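Local coordinates for uncharacterized protein DUF1470 (Jannaschia sp. CCS1, PDB 3H0N) that is uncharacterised but binds zinc through a treble-clef finger and may act as a transcription regulator, at residues Gly11-Thr23 / Gly34-Asp47. Numbering follows the deposited sequence.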
loop_
_atom_site.group_PDB
_atom_site.type_symbol
_atom_site.label_atom_id
_atom_site.label_comp_id
_atom_site.label_asym_id
_atom_site.label_seq_id
_atom_site.Cartn_x
_atom_site.Cartn_y
_atom_site.Cartn_z
ATOM N N GLY A 11 6.907 -4.637 -6.393
ATOM C CA GLY A 11 8.098 -3.910 -6.007
ATOM C C GLY A 11 9.044 -4.766 -5.204
ATOM O O GLY A 11 10.252 -4.739 -5.421
ATOM N N LEU A 12 8.486 -5.524 -4.281
ATOM C CA LEU A 12 9.313 -6.449 -3.490
ATOM C C LEU A 12 9.974 -7.488 -4.366
ATOM O O LEU A 12 11.208 -7.753 -4.275
ATOM C CB LEU A 12 8.462 -7.133 -2.389
ATOM C CG LEU A 12 9.136 -8.209 -1.533
ATOM C CD1 LEU A 12 10.309 -7.598 -0.739
ATOM C CD2 LEU A 12 8.107 -8.850 -0.603
ATOM N N ARG A 13 9.194 -8.102 -5.252
ATOM C CA ARG A 13 9.689 -9.175 -6.098
ATOM C C ARG A 13 10.758 -8.686 -7.061
ATOM O O ARG A 13 11.814 -9.314 -7.198
ATOM C CB ARG A 13 8.528 -9.757 -6.902
ATOM C CG ARG A 13 8.904 -10.841 -7.883
ATOM C CD ARG A 13 7.714 -11.415 -8.624
ATOM N NE ARG A 13 6.951 -10.489 -9.453
ATOM C CZ ARG A 13 5.784 -9.874 -9.120
ATOM N NH1 ARG A 13 5.216 -9.960 -7.925
ATOM N NH2 ARG A 13 5.202 -9.125 -10.046
ATOM N N VAL A 14 10.504 -7.573 -7.725
ATOM C CA VAL A 14 11.455 -7.045 -8.681
ATOM C C VAL A 14 12.724 -6.601 -7.940
ATOM O O VAL A 14 13.831 -6.792 -8.431
ATOM C CB VAL A 14 10.834 -5.913 -9.501
ATOM C CG1 VAL A 14 11.874 -5.143 -10.320
ATOM C CG2 VAL A 14 9.765 -6.456 -10.457
ATOM N N SER A 15 12.582 -6.032 -6.744
ATOM C CA SER A 15 13.763 -5.604 -5.967
ATOM C C SER A 15 14.689 -6.800 -5.698
ATOM O O SER A 15 15.892 -6.730 -5.940
ATOM C CB SER A 15 13.355 -5.036 -4.601
ATOM O OG SER A 15 12.721 -3.775 -4.712
ATOM N N LEU A 16 14.106 -7.889 -5.227
ATOM C CA LEU A 16 14.887 -9.109 -4.924
ATOM C C LEU A 16 15.537 -9.651 -6.169
ATOM O O LEU A 16 16.736 -9.978 -6.172
ATOM C CB LEU A 16 14.004 -10.186 -4.290
ATOM C CG LEU A 16 13.393 -9.803 -2.935
ATOM C CD1 LEU A 16 12.218 -10.757 -2.603
ATOM C CD2 LEU A 16 14.417 -9.823 -1.792
ATOM N N ASP A 17 14.758 -9.776 -7.228
ATOM C CA ASP A 17 15.253 -10.337 -8.482
ATOM C C ASP A 17 16.371 -9.463 -9.111
ATOM O O ASP A 17 17.360 -10.006 -9.606
ATOM C CB ASP A 17 14.123 -10.496 -9.498
ATOM C CG ASP A 17 13.183 -11.643 -9.176
ATOM O OD1 ASP A 17 13.495 -12.443 -8.277
ATOM O OD2 ASP A 17 12.153 -11.718 -9.889
ATOM N N LEU A 18 16.192 -8.153 -9.044
ATOM C CA LEU A 18 17.157 -7.217 -9.638
ATOM C C LEU A 18 18.463 -7.288 -8.855
ATOM O O LEU A 18 19.550 -7.379 -9.440
ATOM C CB LEU A 18 16.574 -5.794 -9.652
ATOM C CG LEU A 18 17.593 -4.723 -10.047
ATOM C CD1 LEU A 18 18.192 -4.933 -11.443
ATOM C CD2 LEU A 18 16.889 -3.378 -9.910
ATOM N N VAL A 19 18.371 -7.255 -7.535
ATOM C CA VAL A 19 19.586 -7.376 -6.713
ATOM C C VAL A 19 20.276 -8.693 -7.007
ATOM O O VAL A 19 21.508 -8.749 -7.124
ATOM C CB VAL A 19 19.214 -7.222 -5.231
ATOM C CG1 VAL A 19 20.330 -7.770 -4.295
ATOM C CG2 VAL A 19 18.849 -5.744 -4.948
ATOM N N ASN A 20 19.514 -9.790 -7.148
ATOM C CA ASN A 20 20.127 -11.100 -7.315
ATOM C C ASN A 20 20.763 -11.262 -8.685
ATOM O O ASN A 20 21.752 -11.970 -8.833
ATOM C CB ASN A 20 19.136 -12.194 -6.977
ATOM C CG ASN A 20 18.982 -12.372 -5.475
ATOM O OD1 ASN A 20 19.893 -12.040 -4.719
ATOM N ND2 ASN A 20 17.837 -12.880 -5.045
ATOM N N ILE A 21 20.259 -10.562 -9.699
ATOM C CA ILE A 21 20.901 -10.537 -11.000
ATOM C C ILE A 21 22.188 -9.708 -10.953
ATOM O O ILE A 21 23.267 -10.171 -11.352
ATOM C CB ILE A 21 19.970 -9.919 -12.074
ATOM C CG1 ILE A 21 18.800 -10.848 -12.316
ATOM C CG2 ILE A 21 20.768 -9.680 -13.384
ATOM C CD1 ILE A 21 17.590 -10.149 -13.007
ATOM N N ALA A 22 22.093 -8.484 -10.481
ATOM C CA ALA A 22 23.108 -7.497 -10.769
ATOM C C ALA A 22 24.202 -7.401 -9.729
ATOM O O ALA A 22 25.307 -6.927 -10.036
ATOM C CB ALA A 22 22.477 -6.112 -11.005
ATOM N N THR A 23 23.932 -7.800 -8.482
ATOM C CA THR A 23 24.898 -7.541 -7.401
ATOM C C THR A 23 26.013 -8.572 -7.458
ATOM O O THR A 23 25.743 -9.764 -7.399
ATOM C CB THR A 23 24.239 -7.627 -6.048
ATOM O OG1 THR A 23 23.157 -6.689 -6.019
ATOM C CG2 THR A 23 25.223 -7.259 -4.960
ATOM N N GLY A 34 27.838 -10.453 -11.554
ATOM C CA GLY A 34 26.861 -9.382 -11.545
ATOM C C GLY A 34 26.884 -8.527 -12.795
ATOM O O GLY A 34 27.401 -8.931 -13.832
ATOM N N GLY A 35 26.317 -7.326 -12.660
ATOM C CA GLY A 35 25.968 -6.481 -13.791
ATOM C C GLY A 35 24.721 -7.040 -14.403
ATOM O O GLY A 35 24.123 -7.980 -13.891
ATOM N N CYS A 36 24.298 -6.439 -15.517
ATOM C CA CYS A 36 23.235 -7.000 -16.314
ATOM C C CYS A 36 23.311 -6.564 -17.753
ATOM O O CYS A 36 24.068 -5.675 -18.121
ATOM C CB CYS A 36 21.848 -6.771 -15.748
ATOM S SG CYS A 36 21.120 -5.193 -15.949
ATOM N N VAL A 37 22.532 -7.260 -18.555
ATOM C CA VAL A 37 22.348 -6.939 -19.962
ATOM C C VAL A 37 20.852 -6.751 -20.219
ATOM O O VAL A 37 19.964 -7.078 -19.390
ATOM C CB VAL A 37 22.925 -8.073 -20.873
ATOM C CG1 VAL A 37 24.442 -8.142 -20.768
ATOM C CG2 VAL A 37 22.299 -9.448 -20.531
ATOM N N ILE A 38 20.529 -6.196 -21.375
ATOM C CA ILE A 38 19.129 -5.873 -21.647
ATOM C C ILE A 38 18.226 -7.107 -21.591
ATOM O O ILE A 38 17.050 -7.013 -21.174
ATOM C CB ILE A 38 18.916 -5.088 -22.970
ATOM C CG1 ILE A 38 17.665 -4.211 -22.841
ATOM C CG2 ILE A 38 18.810 -6.037 -24.151
ATOM C CD1 ILE A 38 17.114 -3.655 -24.153
ATOM N N GLU A 39 18.742 -8.282 -21.958
ATOM C CA GLU A 39 17.932 -9.507 -21.851
ATOM C C GLU A 39 17.459 -9.806 -20.412
ATOM O O GLU A 39 16.344 -10.305 -20.197
ATOM C CB GLU A 39 18.720 -10.715 -22.385
ATOM C CG GLU A 39 18.919 -10.717 -23.897
ATOM C CD GLU A 39 20.110 -9.890 -24.391
ATOM O OE1 GLU A 39 20.845 -9.273 -23.593
ATOM O OE2 GLU A 39 20.310 -9.858 -25.627
ATOM N N ASP A 40 18.302 -9.481 -19.426
ATOM C CA ASP A 40 17.969 -9.645 -18.026
ATOM C C ASP A 40 16.809 -8.731 -17.671
ATOM O O ASP A 40 15.913 -9.109 -16.907
ATOM C CB ASP A 40 19.135 -9.280 -17.097
ATOM C CG ASP A 40 20.351 -10.183 -17.255
ATOM O OD1 ASP A 40 20.176 -11.403 -17.414
ATOM O OD2 ASP A 40 21.472 -9.668 -17.203
ATOM N N LEU A 41 16.808 -7.530 -18.245
ATOM C CA LEU A 41 15.718 -6.596 -17.984
ATOM C C LEU A 41 14.404 -7.012 -18.647
ATOM O O LEU A 41 13.318 -6.858 -18.047
ATOM C CB LEU A 41 16.123 -5.187 -18.397
ATOM C CG LEU A 41 17.405 -4.663 -17.718
ATOM C CD1 LEU A 41 17.665 -3.229 -18.228
ATOM C CD2 LEU A 41 17.276 -4.722 -16.200
ATOM N N HIS A 42 14.463 -7.570 -19.859
ATOM C CA HIS A 42 13.244 -8.080 -20.470
ATOM C C HIS A 42 12.561 -9.154 -19.603
ATOM O O HIS A 42 11.334 -9.168 -19.457
ATOM C CB HIS A 42 13.523 -8.616 -21.871
ATOM C CG HIS A 42 13.599 -7.538 -22.911
ATOM N ND1 HIS A 42 12.521 -7.204 -23.699
ATOM C CD2 HIS A 42 14.605 -6.712 -23.279
ATOM C CE1 HIS A 42 12.867 -6.228 -24.521
ATOM N NE2 HIS A 42 14.123 -5.897 -24.275
ATOM N N ASP A 43 13.352 -10.006 -18.987
ATOM C CA ASP A 43 12.776 -11.052 -18.167
ATOM C C ASP A 43 12.387 -10.518 -16.788
ATOM O O ASP A 43 11.346 -10.911 -16.258
ATOM C CB ASP A 43 13.747 -12.206 -18.039
ATOM C CG ASP A 43 13.236 -13.281 -17.125
ATOM O OD1 ASP A 43 12.194 -13.876 -17.443
ATOM O OD2 ASP A 43 13.866 -13.505 -16.089
ATOM N N LEU A 44 13.205 -9.617 -16.228
ATOM C CA LEU A 44 12.886 -8.976 -14.962
ATOM C C LEU A 44 11.529 -8.269 -14.939
ATOM O O LEU A 44 10.763 -8.365 -13.967
ATOM C CB LEU A 44 13.983 -7.980 -14.591
ATOM C CG LEU A 44 13.813 -7.221 -13.274
ATOM C CD1 LEU A 44 14.043 -8.180 -12.055
ATOM C CD2 LEU A 44 14.755 -6.036 -13.194
ATOM N N LEU A 45 11.250 -7.537 -16.023
ATOM C CA LEU A 45 10.088 -6.674 -16.105
ATOM C C LEU A 45 8.974 -7.268 -16.962
ATOM O O LEU A 45 8.082 -6.547 -17.387
ATOM C CB LEU A 45 10.485 -5.314 -16.702
ATOM C CG LEU A 45 11.615 -4.608 -15.936
ATOM C CD1 LEU A 45 11.983 -3.279 -16.621
ATOM C CD2 LEU A 45 11.261 -4.436 -14.490
ATOM N N LYS A 46 8.995 -8.581 -17.209
ATOM C CA LYS A 46 8.032 -9.233 -18.129
ATOM C C LYS A 46 6.566 -9.019 -17.744
ATOM O O LYS A 46 5.684 -9.068 -18.592
ATOM C CB LYS A 46 8.320 -10.737 -18.208
ATOM C CG LYS A 46 8.029 -11.493 -16.896
ATOM C CD LYS A 46 8.448 -12.966 -16.975
ATOM C CE LYS A 46 7.854 -13.757 -15.805
ATOM N N ASP A 47 6.274 -8.777 -16.470
ATOM C CA ASP A 47 4.853 -8.636 -16.085
ATOM C C ASP A 47 4.273 -7.304 -16.555
ATOM O O ASP A 47 3.063 -7.099 -16.476
ATOM C CB ASP A 47 4.678 -8.799 -14.568
ATOM C CG ASP A 47 4.985 -10.220 -14.083
ATOM O OD1 ASP A 47 4.968 -11.161 -14.907
ATOM O OD2 ASP A 47 5.246 -10.385 -12.871
HETATM O O HOH W 1 8.397 -10.377 -11.825
HETATM O O HOH W 2 10.693 -10.025 -11.604
#
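Leu44 packs as a knob into the hole formed by Val14, Asp17, Leu18 and Ile21. Its CG, anti to the backbone N (chi1 -179°), sits beside Val14 CG1; methyl CD1 reaches Asp17 CB at 3.5 Å and lies near Leu18 N, while CD2 rests 4.0 Å from Leu18 CB. Ile21 CG2 meets both Cys36 CB and the Asp40 carboxylate, the Ile21 and Asp40 side chains running past each other in opposite directions.

Polar links lie at both ends. Gly35 N donates to Ala22 O (2.8 Å, 158° at the hydrogen), and Ala22 CA approaches Gly35 O in a CA-H...O contact. At the other end Arg13 NH2 and Asp47 OD2 form a salt bridge of 3.1 Å whose hydrogen bond is weak; Arg13 NH1 is bound by the carbonyls of Leu4 and Ser6. One water joins Asp17 OD2 to Leu44 O.

Asp40 OD2 accepts from Val37 N, the N-cap residue, at 3.0 Å; an alanine here would probably leave that amide without its mate and Ile21 CG2 less covered. Helices 11-22 and 38-44 run near-antiparallel (159°, axes 10.9 Å apart at closest), joined through antiparallel strands 25-27 and 30-32, consistent with part of the ABATE fold.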